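Local structure of putative O-methyltransferase (Klebsiella pneumoniae subsp. pneumoniae, 3TFW) at residues 174-177 with 178-181; 149-152 with 153-156; 95-98 with 99-102. The protein probably transfers a methyl group from S-adenosylmethionine to an oxygen atom of an acceptor that has not been identified. All blocks are in the same frame, centred on the assembly; numbering follows the deposited sequence.

Interaction 1. Residues 174-177 with 178-181; sequences DGEV and VNPQ
G175 meets V178 through its carbonyl oxygen, which takes a long, weak hydrogen bond from V178 N at 3.3 Å, although the N-H points almost straight at it. The same oxygen lies against the methyl CG2 of V178, 3.2 Å away, because that methyl sits between the backbone N and the carbonyl carbon of its own residue. G175 itself has phi 95°, a conformation with positive phi in which a side chain would collide with the carbonyl oxygen of D174. E176 follows and holds N179 twice. Its carbonyl oxygen accepts from N179 N at 2.9 Å, as expected between residues three apart in the short 3-10 turn that runs through 176-178. This turn belongs to the long connection between strand 165-169 and helix 185-199 of the Rossmann-like methyltransferase fold, and it packs against helix 185-199. The second bond joins side chains that run alongside each other and point the same way: N179 ND2 gives a nearly straight bond to E176 OE1, 2.9 Å long, on the syn side of the carboxylate. OE1 lies in the amide plane, yet carboxylate and amide are turned 82° against each other. The bend of E176 at chi2 (-56°) sets the acid alongside the amide of N179, while N179 OD1 accepts from Q181 N at 3.1 Å to close an Asx turn, so both ends of the amide are engaged. V177 turns its side chain to V190 and I194 of helix 185-199 and to Y18 of the second subunit; across the local contact, its CG1 stands 4.1 Å from V178 CG1, the two valines crossing at about a right angle. V177 O accepts a hydrogen bond from R191 NH1.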
loop_
_atom_site.group_PDB
_atom_site.type_symbol
_atom_site.label_atom_id
_atom_site.label_comp_id
_atom_site.label_asym_id
_atom_site.label_seq_id
_atom_site.Cartn_x
_atom_site.Cartn_y
_atom_site.Cartn_z
ATOM N N ASP A 174 4.792 11.790 -14.419
ATOM C CA ASP A 174 5.903 12.727 -14.163
ATOM C C ASP A 174 5.432 14.128 -13.716
ATOM O O ASP A 174 6.048 15.158 -14.036
ATOM C CB ASP A 174 6.840 12.796 -15.386
ATOM C CG ASP A 174 8.197 13.385 -15.048
ATOM O OD1 ASP A 174 8.843 12.893 -14.097
ATOM O OD2 ASP A 174 8.611 14.342 -15.740
ATOM N N GLY A 175 4.329 14.162 -12.971
ATOM C CA GLY A 175 3.782 15.416 -12.473
ATOM C C GLY A 175 2.686 16.026 -13.318
ATOM O O GLY A 175 1.958 16.887 -12.838
ATOM N N GLU A 176 2.556 15.580 -14.571
ATOM C CA GLU A 176 1.582 16.152 -15.504
ATOM C C GLU A 176 0.117 15.898 -15.151
ATOM O O GLU A 176 -0.777 16.581 -15.664
ATOM C CB GLU A 176 1.879 15.725 -16.954
ATOM C CG GLU A 176 3.025 16.504 -17.602
ATOM C CD GLU A 176 2.787 18.008 -17.572
ATOM O OE1 GLU A 176 1.897 18.502 -18.306
ATOM O OE2 GLU A 176 3.485 18.692 -16.792
ATOM N N VAL A 177 -0.131 14.940 -14.261
ATOM C CA VAL A 177 -1.493 14.687 -13.777
ATOM C C VAL A 177 -2.176 15.950 -13.221
ATOM O O VAL A 177 -3.402 16.045 -13.236
ATOM C CB VAL A 177 -1.527 13.529 -12.740
ATOM C CG1 VAL A 177 -0.916 13.965 -11.397
ATOM C CG2 VAL A 177 -2.945 13.007 -12.557
ATOM N N VAL A 178 -1.388 16.920 -12.755
ATOM C CA VAL A 178 -1.953 18.158 -12.186
ATOM C C VAL A 178 -2.348 19.187 -13.257
ATOM O O VAL A 178 -3.067 20.147 -12.966
ATOM C CB VAL A 178 -1.001 18.826 -11.151
ATOM C CG1 VAL A 178 -0.613 17.842 -10.064
ATOM C CG2 VAL A 178 0.238 19.388 -11.833
ATOM N N ASN A 179 -1.880 18.969 -14.485
ATOM C CA ASN A 179 -2.089 19.898 -15.610
ATOM C C ASN A 179 -3.472 19.745 -16.260
ATOM O O ASN A 179 -3.707 18.785 -16.998
ATOM C CB ASN A 179 -0.962 19.713 -16.638
ATOM C CG ASN A 179 -1.040 20.693 -17.808
ATOM O OD1 ASN A 179 -1.902 21.571 -17.862
ATOM N ND2 ASN A 179 -0.133 20.531 -18.757
ATOM N N PRO A 180 -4.387 20.700 -15.994
ATOM C CA PRO A 180 -5.772 20.629 -16.469
ATOM C C PRO A 180 -5.933 20.870 -17.971
ATOM O O PRO A 180 -7.014 20.644 -18.517
ATOM C CB PRO A 180 -6.461 21.751 -15.693
ATOM C CG PRO A 180 -5.381 22.746 -15.460
ATOM C CD PRO A 180 -4.129 21.953 -15.252
ATOM N N GLN A 181 -4.873 21.326 -18.630
ATOM C CA GLN A 181 -4.936 21.640 -20.056
ATOM C C GLN A 181 -3.922 20.842 -20.882
ATOM O O GLN A 181 -3.531 21.265 -21.977
ATOM C CB GLN A 181 -4.760 23.150 -20.274
ATOM C CG GLN A 181 -3.414 23.713 -19.811
ATOM C CD GLN A 181 -3.382 25.235 -19.768
ATOM O OE1 GLN A 181 -4.180 25.910 -20.423
ATOM N NE2 GLN A 181 -2.449 25.782 -18.997
#

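Interaction 2. Residues 149-152 with 153-156; sequences NPHY and LRWA
H151 and R154 form the side-chain contact on helix 149-158, the helix of a beta-alpha-beta unit that joins strand 139-142 to the parallel strand 165-169 in the Rossmann-like core. Both terminal nitrogens of the arginine converge end-on upon one acceptor: NH2 reaches H151 ND1 at 3.1 Å and NH1 reaches the same ND1 at 3.2 Å. The acceptor lies in the guanidinium plane, and R154 CZ lies in the imidazole plane at the ring edge; with the two planes 82° apart, the nitrogens cannot both lie in the imidazole plane and are tilted from it. Two modest bonds, neither of them straight, thus share a single nitrogen, which implies that ND1 probably carries no proton. The side chains lie alongside each other and point the same way. R154 starts out extended and then bends at chi3 (72°), which folds the guanidinium back to the imidazole edge one turn earlier.

The helix backbone sets this spacing. R154 N bonds to P150 O, and W155 N bonds to H151 O at 3.1 Å; the latter oxygen is also met by W155 CD1 at 3.3 Å. L153 N to N149 O and A156 N to Y152 O continue the i to i+4 pattern on the buried side.

Farther out, the neighbouring elements take hold of different sides of the helix. L153 packs on F193 and M197 of helix 185-199, N149, Y152 and A156 face strand 139-142, and W155 lies on L125 and E129 of helix 124-129. The phenol of Y152 has its polar partner in D145, to whose OD1 its OH is hydrogen-bonded. Within the helix itself, A156 CB rests 3.4 Å from Y152 O, the same oxygen that accepts from A156 N at 2.8 Å.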
loop_
_atom_site.group_PDB
_atom_site.type_symbol
_atom_site.label_atom_id
_atom_site.label_comp_id
_atom_site.label_asym_id
_atom_site.label_seq_id
_atom_site.Cartn_x
_atom_site.Cartn_y
_atom_site.Cartn_z
ATOM N N ASN A 149 -8.546 4.652 -19.397
ATOM C CA ASN A 149 -8.717 4.431 -17.958
ATOM C C ASN A 149 -10.136 4.595 -17.406
ATOM O O ASN A 149 -10.598 3.718 -16.675
ATOM C CB ASN A 149 -7.708 5.252 -17.139
ATOM C CG ASN A 149 -6.509 4.417 -16.723
ATOM O OD1 ASN A 149 -5.995 3.609 -17.512
ATOM N ND2 ASN A 149 -6.078 4.575 -15.469
ATOM N N PRO A 150 -10.848 5.688 -17.769
ATOM C CA PRO A 150 -12.180 5.808 -17.174
ATOM C C PRO A 150 -13.120 4.684 -17.616
ATOM O O PRO A 150 -13.964 4.256 -16.830
ATOM C CB PRO A 150 -12.675 7.181 -17.646
ATOM C CG PRO A 150 -11.786 7.555 -18.779
ATOM C CD PRO A 150 -10.493 6.868 -18.583
ATOM N N HIS A 151 -12.953 4.195 -18.845
ATOM C CA HIS A 151 -13.735 3.052 -19.334
ATOM C C HIS A 151 -13.418 1.775 -18.563
ATOM O O HIS A 151 -14.313 0.984 -18.245
ATOM C CB HIS A 151 -13.492 2.829 -20.836
ATOM C CG HIS A 151 -13.900 3.988 -21.691
ATOM N ND1 HIS A 151 -15.215 4.349 -21.875
ATOM C CD2 HIS A 151 -13.164 4.856 -22.427
ATOM C CE1 HIS A 151 -15.274 5.397 -22.679
ATOM N NE2 HIS A 151 -14.043 5.727 -23.026
ATOM N N TYR A 152 -12.134 1.572 -18.279
ATOM C CA TYR A 152 -11.703 0.435 -17.481
ATOM C C TYR A 152 -12.305 0.481 -16.078
ATOM O O TYR A 152 -12.741 -0.545 -15.558
ATOM C CB TYR A 152 -10.176 0.349 -17.432
ATOM C CG TYR A 152 -9.565 0.133 -18.797
ATOM C CD1 TYR A 152 -10.172 -0.718 -19.720
ATOM C CD2 TYR A 152 -8.406 0.808 -19.182
ATOM C CE1 TYR A 152 -9.645 -0.906 -20.987
ATOM C CE2 TYR A 152 -7.854 0.612 -20.458
ATOM C CZ TYR A 152 -8.489 -0.244 -21.344
ATOM O OH TYR A 152 -7.966 -0.457 -22.592
ATOM N N LEU A 153 -12.373 1.674 -15.488
ATOM C CA LEU A 153 -12.986 1.828 -14.164
ATOM C C LEU A 153 -14.476 1.463 -14.164
ATOM O O LEU A 153 -14.971 0.825 -13.228
ATOM C CB LEU A 153 -12.778 3.250 -13.615
ATOM C CG LEU A 153 -13.188 3.512 -12.147
ATOM C CD1 LEU A 153 -12.634 2.463 -11.157
ATOM C CD2 LEU A 153 -12.745 4.906 -11.719
ATOM N N ARG A 154 -15.185 1.875 -15.213
ATOM C CA ARG A 154 -16.606 1.543 -15.348
ATOM C C ARG A 154 -16.824 0.026 -15.377
ATOM O O ARG A 154 -17.664 -0.494 -14.641
ATOM C CB ARG A 154 -17.211 2.215 -16.586
ATOM C CG ARG A 154 -18.667 1.819 -16.849
ATOM C CD ARG A 154 -19.264 2.581 -18.033
ATOM N NE ARG A 154 -18.729 2.120 -19.308
ATOM C CZ ARG A 154 -17.831 2.796 -20.012
ATOM N NH1 ARG A 154 -17.384 3.965 -19.567
ATOM N NH2 ARG A 154 -17.379 2.315 -21.157
ATOM N N TRP A 155 -16.046 -0.672 -16.204
ATOM C CA TRP A 155 -16.092 -2.142 -16.270
ATOM C C TRP A 155 -15.641 -2.802 -14.963
ATOM O O TRP A 155 -16.217 -3.813 -14.537
ATOM C CB TRP A 155 -15.265 -2.652 -17.459
ATOM C CG TRP A 155 -15.984 -2.490 -18.748
ATOM C CD1 TRP A 155 -15.661 -1.642 -19.778
ATOM C CD2 TRP A 155 -17.168 -3.181 -19.151
ATOM N NE1 TRP A 155 -16.573 -1.776 -20.801
ATOM C CE2 TRP A 155 -17.510 -2.709 -20.444
ATOM C CE3 TRP A 155 -17.971 -4.159 -18.551
ATOM C CZ2 TRP A 155 -18.626 -3.183 -21.149
ATOM C CZ3 TRP A 155 -19.086 -4.632 -19.249
ATOM C CH2 TRP A 155 -19.400 -4.142 -20.541
ATOM N N ALA A 156 -14.625 -2.226 -14.318
ATOM C CA ALA A 156 -14.146 -2.728 -13.016
ATOM C C ALA A 156 -15.298 -2.692 -12.013
ATOM O O ALA A 156 -15.533 -3.662 -11.290
ATOM C CB ALA A 156 -12.945 -1.882 -12.482
#

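Interaction 3. Residues 95-98 with 99-102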
loop_
_atom_site.group_PDB
_atom_site.type_symbol
_atom_site.label_atom_id
_atom_site.label_comp_id
_atom_site.label_asym_id
_atom_site.label_seq_id
_atom_site.Cartn_x
_atom_site.Cartn_y
_atom_site.Cartn_z
ATOM N N GLU A 95 -4.415 -8.437 -22.848
ATOM C CA GLU A 95 -3.295 -7.870 -23.588
ATOM C C GLU A 95 -3.685 -7.663 -25.045
ATOM O O GLU A 95 -4.156 -8.594 -25.706
ATOM C CB GLU A 95 -2.066 -8.776 -23.490
ATOM C CG GLU A 95 -0.821 -8.241 -24.252
ATOM C CD GLU A 95 -0.459 -6.821 -23.865
ATOM O OE1 GLU A 95 -0.246 -6.573 -22.662
ATOM O OE2 GLU A 95 -0.388 -5.950 -24.766
ATOM N N ALA A 96 -3.494 -6.439 -25.534
ATOM C CA ALA A 96 -3.841 -6.090 -26.924
ATOM C C ALA A 96 -2.747 -6.448 -27.932
ATOM O O ALA A 96 -3.036 -6.768 -29.097
ATOM C CB ALA A 96 -4.185 -4.607 -27.022
ATOM N N ASP A 97 -1.490 -6.392 -27.497
ATOM C CA ASP A 97 -0.366 -6.554 -28.414
ATOM C C ASP A 97 -0.002 -8.025 -28.607
ATOM O O ASP A 97 0.262 -8.749 -27.637
ATOM C CB ASP A 97 0.838 -5.720 -27.953
ATOM C CG ASP A 97 1.951 -5.698 -28.981
ATOM O OD1 ASP A 97 1.946 -4.791 -29.835
ATOM O OD2 ASP A 97 2.792 -6.614 -28.962
ATOM N N ALA A 98 0.022 -8.459 -29.865
ATOM C CA ALA A 98 0.236 -9.873 -30.187
ATOM C C ALA A 98 1.615 -10.371 -29.743
ATOM O O ALA A 98 1.745 -11.469 -29.201
ATOM C CB ALA A 98 0.012 -10.128 -31.680
ATOM N N HIS A 99 2.635 -9.543 -29.946
ATOM C CA HIS A 99 3.992 -9.870 -29.518
ATOM C C HIS A 99 4.121 -9.919 -27.985
ATOM O O HIS A 99 4.766 -10.821 -27.456
ATOM C CB HIS A 99 5.011 -8.901 -30.131
ATOM C CG HIS A 99 6.424 -9.159 -29.704
ATOM N ND1 HIS A 99 6.996 -10.414 -29.741
ATOM C CD2 HIS A 99 7.385 -8.322 -29.245
ATOM C CE1 HIS A 99 8.242 -10.341 -29.309
ATOM N NE2 HIS A 99 8.504 -9.081 -29.008
ATOM N N HIS A 100 3.507 -8.974 -27.275
ATOM C CA HIS A 100 3.489 -9.049 -25.810
ATOM C C HIS A 100 2.763 -10.315 -25.351
ATOM O O HIS A 100 3.234 -11.001 -24.458
ATOM C CB HIS A 100 2.844 -7.812 -25.171
ATOM C CG HIS A 100 3.535 -6.520 -25.489
ATOM N ND1 HIS A 100 3.293 -5.361 -24.785
ATOM C CD2 HIS A 100 4.442 -6.196 -26.441
ATOM C CE1 HIS A 100 4.028 -4.382 -25.283
ATOM N NE2 HIS A 100 4.731 -4.861 -26.291
ATOM N N ALA A 101 1.622 -10.621 -25.962
ATOM C CA ALA A 101 0.861 -11.814 -25.566
ATOM C C ALA A 101 1.693 -13.086 -25.730
ATOM O O ALA A 101 1.674 -13.950 -24.859
ATOM C CB ALA A 101 -0.440 -11.923 -26.334
ATOM N N GLN A 102 2.438 -13.173 -26.833
ATOM C CA GLN A 102 3.327 -14.308 -27.097
ATOM C C GLN A 102 4.381 -14.471 -26.003
ATOM O O GLN A 102 4.589 -15.559 -25.473
ATOM C CB GLN A 102 3.994 -14.143 -28.465
ATOM C CG GLN A 102 4.967 -15.261 -28.823
ATOM C CD GLN A 102 5.773 -14.972 -30.081
ATOM O OE1 GLN A 102 6.052 -13.813 -30.418
ATOM N NE2 GLN A 102 6.171 -16.036 -30.776
#
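D97 and A101 are joined by an i to i+4 main-chain bond at the start of helix 98-110, A101 N to D97 O at 2.9 Å; Q102 N to A98 O follows at 3.0 Å. Before them the chain is still leaving strand 90-95, and E95 still has strand angles. D97, with psi 125°, stands at the N-cap. Its carboxylate bends over the first turn, where OD2 accepts from H100 N at 3.0 Å through the anti lone pair, giving a partner to an amide of the first turn, as N-cap side chains do. With CG anti to the backbone N (chi1 -172°), the acid reaches forward to this amide. The strand-to-helix junction is part of the Rossmann-like fold, and in related methyltransferases an acid at the end of this second strand binds the ribose hydroxyls of the cofactor; E95 probably occupies the corresponding place.

The cap also lies on a ring. D97 CB is 3.9 Å from the centroid of the H100 imidazole and close to the ring normal, a CH-pi contact, while CG covers the same face nearer the rim. OD2 comes within 3.0 Å of H100 CD2. E95, bent at chi2, brings CD to 3.7 Å from H100 CB, its carboxylate turned 47° from the imidazole plane. Each carboxylate oxygen of E95 has an amide donor: OE2 receives D97 N at 3.0 Å, also through an anti lone pair, and OE1 receives L73 N. H100 packs further against L42 and P43, while H99 NE2 bonds to A40 O.

All three contacts are local and belong to one Rossmann-like domain, but they sit at different depths. Interaction 2 is the most buried, on a helix wedged among strand and helix neighbours, although its histidine-arginine pair lies on the outward side. Interactions 1 and 3 are partly buried and lie where the chain changes direction; there carboxylates accept from an amide side chain in one and from backbone N-H groups in the other. Interactions 1 and 2 share helix 185-199 as a neighbour, their nearest atoms about 9 Å apart, and only interaction 1 also meets the second subunit. Interaction 3 stands about 29 Å from interaction 1, centre to centre, beside strand 117-121.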